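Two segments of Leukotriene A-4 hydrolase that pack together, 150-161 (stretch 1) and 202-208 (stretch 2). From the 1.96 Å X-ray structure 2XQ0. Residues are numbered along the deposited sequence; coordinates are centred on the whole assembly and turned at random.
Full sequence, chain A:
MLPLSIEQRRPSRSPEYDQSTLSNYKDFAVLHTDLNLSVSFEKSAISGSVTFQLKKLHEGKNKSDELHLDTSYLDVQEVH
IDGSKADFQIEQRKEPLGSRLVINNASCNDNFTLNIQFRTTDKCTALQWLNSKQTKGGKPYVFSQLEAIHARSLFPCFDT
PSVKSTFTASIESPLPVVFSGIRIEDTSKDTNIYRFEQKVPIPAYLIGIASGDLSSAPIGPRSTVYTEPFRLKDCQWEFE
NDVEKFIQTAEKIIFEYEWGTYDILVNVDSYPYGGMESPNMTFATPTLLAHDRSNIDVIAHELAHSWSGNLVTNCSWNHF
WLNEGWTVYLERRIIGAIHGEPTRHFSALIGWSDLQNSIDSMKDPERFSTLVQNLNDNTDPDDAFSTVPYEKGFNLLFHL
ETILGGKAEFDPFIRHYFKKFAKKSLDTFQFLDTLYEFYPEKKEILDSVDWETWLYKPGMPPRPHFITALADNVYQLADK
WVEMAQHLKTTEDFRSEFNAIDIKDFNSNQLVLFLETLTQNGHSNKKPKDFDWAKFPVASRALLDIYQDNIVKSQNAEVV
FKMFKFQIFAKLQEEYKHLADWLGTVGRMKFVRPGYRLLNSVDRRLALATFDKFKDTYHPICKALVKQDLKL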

# COMPACT_ATOMS: atom_id res chain seq x y z
N HIS A 150 3.18 -13.24 -0.46
CA HIS A 150 2.64 -13.96 -1.63
C HIS A 150 3.72 -14.26 -2.68
O HIS A 150 3.44 -14.95 -3.67
N ALA A 151 4.93 -13.74 -2.49
CA ALA A 151 5.99 -14.05 -3.46
C ALA A 151 6.20 -15.56 -3.54
O ALA A 151 6.44 -16.11 -4.62
N ARG A 152 6.10 -16.23 -2.40
CA ARG A 152 6.23 -17.69 -2.35
C ARG A 152 5.11 -18.41 -3.12
O ARG A 152 5.16 -19.62 -3.31
N SER A 153 4.09 -17.68 -3.57
CA SER A 153 3.03 -18.32 -4.37
C SER A 153 3.28 -18.08 -5.85
O SER A 153 2.56 -18.60 -6.73
N LEU A 154 4.32 -17.28 -6.14
CA LEU A 154 4.72 -16.98 -7.51
C LEU A 154 6.01 -17.74 -7.90
O LEU A 154 6.11 -18.27 -9.00
N PHE A 155 6.98 -17.79 -6.99
CA PHE A 155 8.16 -18.64 -7.17
C PHE A 155 8.74 -19.07 -5.83
O PHE A 155 8.59 -18.38 -4.85
N PRO A 156 9.41 -20.23 -5.80
CA PRO A 156 10.02 -20.69 -4.55
C PRO A 156 11.19 -19.77 -4.20
O PRO A 156 11.97 -19.41 -5.08
N CYS A 157 11.27 -19.36 -2.95
CA CYS A 157 12.28 -18.39 -2.57
C CYS A 157 12.44 -18.27 -1.06
O CYS A 157 11.72 -18.90 -0.28
N PHE A 158 13.41 -17.47 -0.65
CA PHE A 158 13.51 -17.09 0.76
C PHE A 158 12.59 -15.88 0.92
O PHE A 158 13.03 -14.73 0.78
N ASP A 159 11.31 -16.14 1.17
CA ASP A 159 10.28 -15.09 1.15
C ASP A 159 10.23 -14.31 2.47
O ASP A 159 9.25 -14.38 3.23
N THR A 160 11.29 -13.54 2.71
CA THR A 160 11.37 -12.68 3.89
C THR A 160 11.98 -11.33 3.49
O THR A 160 12.84 -11.28 2.61
N PRO A 161 11.52 -10.24 4.11
CA PRO A 161 12.13 -8.96 3.73
C PRO A 161 13.56 -8.82 4.26
O PRO A 161 14.26 -7.87 3.88
N ILE A 202 16.94 -6.39 -3.86
CA ILE A 202 15.58 -6.21 -3.36
C ILE A 202 15.01 -7.48 -2.69
O ILE A 202 15.46 -8.59 -3.00
N PRO A 203 14.06 -7.32 -1.75
CA PRO A 203 13.32 -8.45 -1.18
C PRO A 203 12.32 -9.01 -2.21
O PRO A 203 11.89 -8.28 -3.11
N ALA A 204 11.96 -10.28 -2.07
CA ALA A 204 11.03 -10.91 -3.01
C ALA A 204 9.68 -10.20 -3.08
O ALA A 204 9.01 -10.23 -4.12
N TYR A 205 9.25 -9.58 -1.98
CA TYR A 205 7.88 -9.05 -1.93
C TYR A 205 7.76 -7.83 -2.86
O TYR A 205 6.66 -7.43 -3.20
N LEU A 206 8.89 -7.27 -3.28
CA LEU A 206 8.92 -6.11 -4.18
C LEU A 206 8.90 -6.49 -5.66
O LEU A 206 8.76 -5.63 -6.54
N ILE A 207 9.04 -7.78 -5.95
CA ILE A 207 8.97 -8.21 -7.33
C ILE A 207 7.60 -7.86 -7.88
O ILE A 207 6.58 -8.01 -7.20
N GLY A 208 7.60 -7.35 -9.10
CA GLY A 208 6.35 -6.99 -9.76
C GLY A 208 6.38 -7.43 -11.20
O GLY A 208 7.41 -7.32 -11.87

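The most unusual feature of this contact is that so much of it converges on a single methyl group. The CB of Ala204 is approached by four residues of stretch 1, and Ala204 has the largest area covered of any residue here. No direct hydrogen bond joins the two stretches. The polar link between them is a water.

Ala204 sits at the start of a short 3-10 segment, 204-206, and its CA-to-CB bond points toward stretch 1. Ala151, in the 3-10 segment 151-153, points back at it. Ala151 CB lies 3.7 Å from Ala204 CB, so two small side chains meet directly and the backbones come close. The CA atoms of Ala151 and Tyr205 are 5.6 Å apart. Cys157 also points toward stretch 2, with chi1 in the p well, and its SG is 4.0 Å from Ala204 CB. Phe155 has chi1 p and chi2 of 105°. This brings Phe155 CZ to 4.1 Å from Ala204 CB. The fourth neighbour is polar: Asp159 OD1 lies 4.2 Å from Ala204 CB.

The tip of the Phe155 ring also reaches Ile207. Phe155 CZ is 4.4 Å from Ile207 CG1, a looser apolar contact. Ile207 points toward stretch 1 with both chi1 and chi2 in m. Leu154 (chi1 t, chi2 p) points toward stretch 2 as well, but Leu154 CD2 comes no closer than 4.7 Å, to Ile207 CG2.

The prolines and Tyr205 form a second patch. Pro203 points toward stretch 1, and its CB lies 3.9 Å from Pro161 CA. Pro161 has its CA-to-CB bond sideways, yet its CB is 3.7 Å from Tyr205 CE2. That contact is at the edge of the tyrosine ring, near its plane. The CA-to-CB bond of Tyr205 is also sideways. With chi1 p (78°) and chi2 of 80°, the end of its side chain comes nearer to stretch 1. Its OH is hydrogen-bonded elsewhere in the structure.

The charged pair stays within stretch 1. Asp159 has chi1 t, and its OD2 accepts from the Arg152 backbone, with Arg152 N to Asp159 OD2 at 3.1 Å. The Arg152 side chain (chi1 p, chi2 t, chi3 p) folds back to the same carboxylate. Arg152 NE to Asp159 OD2 is 2.8 Å, a hydrogen bond and salt bridge. Arg152 NH2 also donates to Asp159 O at 2.9 Å. These bonds tie the 3-10 segment to the later loop, two parts of stretch 1 that both border Ala204.

Water 1 bridges the backbones. Its O accepts from Ala204 N at 2.8 Å and donates to Phe158 O at 2.9 Å. The water thus satisfies the Ala204 amide where no stretch 1 carbonyl bonds it directly. The CA-to-CB bond of Phe158 (chi1 m) is sideways and the end of its side chain leads away from stretch 2; its carbonyl carries the link to the water. Thr160 (chi1 t) points its CA-to-CB bond away.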

# COMPACT_ATOMS: atom_id res chain seq x y z
CB HIS A 150 1.50 -13.16 -2.25
CG HIS A 150 0.31 -13.02 -1.36
ND1 HIS A 150 -0.49 -14.10 -1.03
CD2 HIS A 150 -0.20 -11.96 -0.70
CE1 HIS A 150 -1.45 -13.69 -0.21
NE2 HIS A 150 -1.30 -12.40 -0.01
CB ALA A 151 7.27 -13.35 -3.10
CB ARG A 152 6.26 -18.18 -0.89
CG ARG A 152 4.92 -17.96 -0.17
CD ARG A 152 5.01 -18.17 1.36
NE ARG A 152 5.89 -17.17 1.99
CZ ARG A 152 6.08 -17.02 3.30
NH1 ARG A 152 5.48 -17.82 4.18
NH2 ARG A 152 6.89 -16.06 3.73
CB SER A 153 1.66 -17.80 -3.93
OG SER A 153 0.59 -18.52 -4.51
CB LEU A 154 4.91 -15.47 -7.72
CG LEU A 154 5.38 -15.06 -9.11
CD1 LEU A 154 4.37 -15.50 -10.18
CD2 LEU A 154 5.65 -13.56 -9.23
CB PHE A 155 9.23 -17.95 -8.02
CG PHE A 155 9.76 -16.67 -7.44
CD1 PHE A 155 11.01 -16.62 -6.84
CD2 PHE A 155 9.00 -15.51 -7.48
CE1 PHE A 155 11.51 -15.43 -6.30
CE2 PHE A 155 9.49 -14.31 -6.94
CZ PHE A 155 10.74 -14.28 -6.35
CB PRO A 156 10.50 -22.11 -4.89
CG PRO A 156 10.64 -22.14 -6.38
CD PRO A 156 9.71 -21.11 -6.95
CB CYS A 157 11.92 -17.01 -3.15
SG CYS A 157 10.30 -16.37 -2.63
CB PHE A 158 14.94 -16.71 1.09
CG PHE A 158 15.91 -17.84 0.97
CD1 PHE A 158 15.92 -18.87 1.90
CD2 PHE A 158 16.84 -17.88 -0.05
CE1 PHE A 158 16.83 -19.92 1.80
CE2 PHE A 158 17.75 -18.92 -0.14
CZ PHE A 158 17.74 -19.94 0.78
CB ASP A 159 8.89 -15.69 0.83
CG ASP A 159 7.85 -14.62 0.52
OD1 ASP A 159 8.21 -13.43 0.41
OD2 ASP A 159 6.65 -14.98 0.36
CB THR A 160 12.16 -13.36 5.06
OG1 THR A 160 12.59 -12.37 6.00
CG2 THR A 160 13.38 -14.09 4.54
CB PRO A 161 11.18 -7.93 4.33
CG PRO A 161 10.40 -8.66 5.40
CD PRO A 161 10.29 -10.08 4.90
CB ILE A 202 14.62 -5.69 -4.47
CG1 ILE A 202 14.55 -6.65 -5.69
CG2 ILE A 202 15.02 -4.27 -4.92
CD1 ILE A 202 13.31 -6.41 -6.59
CB PRO A 203 12.58 -7.82 0.01
CG PRO A 203 12.41 -6.40 -0.35
CD PRO A 203 13.61 -6.03 -1.20
CB ALA A 204 10.83 -12.40 -2.66
CB TYR A 205 7.44 -8.72 -0.51
CG TYR A 205 7.97 -7.43 0.04
CD1 TYR A 205 7.40 -6.21 -0.30
CD2 TYR A 205 9.04 -7.42 0.92
CE1 TYR A 205 7.88 -5.03 0.21
CE2 TYR A 205 9.54 -6.24 1.43
CZ TYR A 205 8.95 -5.05 1.07
OH TYR A 205 9.44 -3.87 1.57
CB LEU A 206 10.14 -5.24 -3.91
CG LEU A 206 10.06 -4.45 -2.59
CD1 LEU A 206 11.33 -3.66 -2.37
CD2 LEU A 206 8.87 -3.53 -2.64
CB ILE A 207 9.25 -9.70 -7.51
CG1 ILE A 207 10.74 -9.98 -7.25
CG2 ILE A 207 8.86 -10.16 -8.91
CD1 ILE A 207 11.64 -9.32 -8.30
O HOH W 1 13.32 -12.06 -0.31